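PDB 1IPA: RNA 2'-o-ribose methyltransferase from Thermus thermophilus, which probably methylates the 2'-hydroxyl of a ribose in RNA, as a member of the TrmH family of knotted SPOUT methyltransferases. Local coordinates for residues 18-23 and 151-156. Numbering follows the deposited sequence.
Sequences LERKHR and VDLYSP
Two arginines from the first turn of helix 20-26 converge on a single carboxylate, Asp152, in the loop that leads from strand 144-148 to helix 156-161. Glu19, extended (phi/psi -102/143°), is the N-cap of helix 20-26. The loop makes a type I beta turn from Asp152 to Ser155, and Ser155 (psi 150°, chi1 p) N-caps helix 156-161 through OG to the backbone N of Val158. CA atoms face each other as Leu18–Pro156 (6.9 Å), Arg20–Ser155 (6.8 Å) and Arg23–Tyr154 (8.0 Å). Asp152 is t with chi2 near 0°: OD1 takes the backbone N of Tyr154 at 3.1 Å, an Asx turn, leaving OD2 directed at the arginines. Arg23, folded m, t, m with chi4 -86°, gives NH2 to Asp152 OD2 in a 2.9 Å salt bridge, while its NE reaches Asp152 OD1 through a water (2.8 Å from NE, 3.0 Å from OD1). One face of its guanidinium lies against Ser155 CA and Pro156 CD, the latter 3.5 Å from Arg23 NH1. Arg20 is fully extended, t throughout; NE sits 3.7 Å from Asp152 OD2, a long, purely electrostatic pairing, and NH1 makes a weak hydrogen bond of 3.4 Å to Val151 O. Arg20 NE is also salt-bridged to Asp24. Leu18 (m, t) adds an apolar touch, CD2 to Pro156 CG at 4.0 Å. This salt-bridge network, centred on the Asp152 that also forms the Asx turn, joins two domains: the N-terminal eL30-like domain, probably substrate-binding, and the Rossmann-like SPOUT methyltransferase domain with its deep trefoil knot.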
loop_
_atom_site.group_PDB
_atom_site.type_symbol
_atom_site.label_atom_id
_atom_site.label_comp_id
_atom_site.label_asym_id
_atom_site.label_seq_id
_atom_site.Cartn_x
_atom_site.Cartn_y
_atom_site.Cartn_z
ATOM N N LEU A 18 6.247 -1.051 16.488
ATOM C CA LEU A 18 6.493 -1.978 15.385
ATOM C C LEU A 18 5.387 -3.026 15.334
ATOM O O LEU A 18 5.185 -3.678 14.312
ATOM C CB LEU A 18 7.862 -2.652 15.511
ATOM C CG LEU A 18 9.041 -1.690 15.301
ATOM C CD1 LEU A 18 10.348 -2.437 15.425
ATOM C CD2 LEU A 18 8.935 -1.031 13.939
ATOM N N GLU A 19 4.653 -3.160 16.435
ATOM C CA GLU A 19 3.552 -4.109 16.503
ATOM C C GLU A 19 2.213 -3.380 16.342
ATOM O O GLU A 19 2.046 -2.260 16.828
ATOM C CB GLU A 19 3.634 -4.874 17.820
ATOM C CG GLU A 19 4.868 -5.767 17.861
ATOM C CD GLU A 19 5.206 -6.242 19.254
ATOM O OE1 GLU A 19 4.318 -6.817 19.920
ATOM O OE2 GLU A 19 6.365 -6.040 19.682
ATOM N N ARG A 20 1.261 -4.009 15.654
ATOM C CA ARG A 20 -0.024 -3.365 15.399
ATOM C C ARG A 20 -0.880 -2.962 16.590
ATOM O O ARG A 20 -1.378 -1.845 16.626
ATOM C CB ARG A 20 -0.890 -4.209 14.457
ATOM C CG ARG A 20 -2.225 -3.529 14.181
ATOM C CD ARG A 20 -3.007 -4.135 13.031
ATOM N NE ARG A 20 -4.132 -3.268 12.682
ATOM C CZ ARG A 20 -4.946 -3.460 11.651
ATOM N NH1 ARG A 20 -4.769 -4.498 10.847
ATOM N NH2 ARG A 20 -5.931 -2.604 11.420
ATOM N N LYS A 21 -1.077 -3.858 17.548
ATOM C CA LYS A 21 -1.906 -3.529 18.706
ATOM C C LYS A 21 -1.454 -2.239 19.399
ATOM O O LYS A 21 -2.279 -1.436 19.824
ATOM C CB LYS A 21 -1.900 -4.685 19.718
ATOM C CG LYS A 21 -3.152 -5.555 19.703
ATOM C CD LYS A 21 -3.376 -6.241 18.360
ATOM C CE LYS A 21 -4.556 -7.220 18.406
ATOM N NZ LYS A 21 -4.313 -8.371 19.320
ATOM N N HIS A 22 -0.143 -2.051 19.508
ATOM C CA HIS A 22 0.419 -0.873 20.147
ATOM C C HIS A 22 0.193 0.400 19.350
ATOM O O HIS A 22 0.008 1.467 19.926
ATOM C CB HIS A 22 1.907 -1.091 20.394
ATOM C CG HIS A 22 2.193 -2.241 21.307
ATOM N ND1 HIS A 22 3.320 -3.026 21.188
ATOM C CD2 HIS A 22 1.488 -2.750 22.345
ATOM C CE1 HIS A 22 3.295 -3.970 22.112
ATOM N NE2 HIS A 22 2.195 -3.824 22.825
ATOM N N ARG A 23 0.203 0.296 18.028
ATOM C CA ARG A 23 -0.032 1.461 17.192
ATOM C C ARG A 23 -1.488 1.875 17.317
ATOM O O ARG A 23 -1.806 3.056 17.421
ATOM C CB ARG A 23 0.256 1.147 15.723
ATOM C CG ARG A 23 1.683 0.757 15.427
ATOM C CD ARG A 23 1.918 0.743 13.935
ATOM N NE ARG A 23 1.316 -0.409 13.269
ATOM C CZ ARG A 23 1.911 -1.594 13.148
ATOM N NH1 ARG A 23 3.124 -1.784 13.652
ATOM N NH2 ARG A 23 1.309 -2.579 12.491
ATOM N N VAL A 151 -6.953 -5.090 6.209
ATOM C CA VAL A 151 -5.852 -4.221 5.823
ATOM C C VAL A 151 -5.303 -3.454 7.043
ATOM O O VAL A 151 -6.027 -3.205 8.003
ATOM C CB VAL A 151 -6.354 -3.213 4.755
ATOM C CG1 VAL A 151 -6.849 -1.940 5.428
ATOM C CG2 VAL A 151 -5.284 -2.938 3.741
ATOM N N ASP A 152 -4.018 -3.108 7.011
ATOM C CA ASP A 152 -3.387 -2.338 8.087
ATOM C C ASP A 152 -2.624 -1.225 7.393
ATOM O O ASP A 152 -1.505 -1.418 6.944
ATOM C CB ASP A 152 -2.407 -3.187 8.905
ATOM C CG ASP A 152 -1.744 -2.393 10.030
ATOM O OD1 ASP A 152 -1.997 -1.175 10.135
ATOM O OD2 ASP A 152 -0.969 -2.975 10.818
ATOM N N LEU A 153 -3.236 -0.052 7.316
ATOM C CA LEU A 153 -2.637 1.087 6.635
ATOM C C LEU A 153 -1.458 1.768 7.331
ATOM O O LEU A 153 -0.798 2.610 6.735
ATOM C CB LEU A 153 -3.725 2.125 6.350
ATOM C CG LEU A 153 -4.982 1.580 5.660
ATOM C CD1 LEU A 153 -6.030 2.678 5.553
ATOM C CD2 LEU A 153 -4.625 1.033 4.288
ATOM N N TYR A 154 -1.165 1.406 8.571
ATOM C CA TYR A 154 -0.069 2.078 9.259
ATOM C C TYR A 154 1.139 1.217 9.605
ATOM O O TYR A 154 2.063 1.685 10.269
ATOM C CB TYR A 154 -0.609 2.784 10.510
ATOM C CG TYR A 154 -1.710 3.777 10.175
ATOM C CD1 TYR A 154 -3.064 3.420 10.261
ATOM C CD2 TYR A 154 -1.397 5.037 9.659
ATOM C CE1 TYR A 154 -4.080 4.302 9.829
ATOM C CE2 TYR A 154 -2.391 5.914 9.224
ATOM C CZ TYR A 154 -3.725 5.544 9.307
ATOM O OH TYR A 154 -4.686 6.413 8.840
ATOM N N SER A 155 1.150 -0.027 9.137
ATOM C CA SER A 155 2.265 -0.912 9.430
ATOM C C SER A 155 3.522 -0.432 8.723
ATOM O O SER A 155 3.462 0.197 7.667
ATOM C CB SER A 155 1.961 -2.352 8.990
ATOM O OG SER A 155 2.225 -2.536 7.615
ATOM N N PRO A 156 4.686 -0.703 9.317
ATOM C CA PRO A 156 5.951 -0.287 8.713
ATOM C C PRO A 156 6.204 -0.905 7.331
ATOM O O PRO A 156 6.745 -0.236 6.451
ATOM C CB PRO A 156 6.984 -0.733 9.745
ATOM C CG PRO A 156 6.262 -0.533 11.022
ATOM C CD PRO A 156 4.886 -1.114 10.716
HETATM O O HOH W 1 -1.332 0.165 12.775
#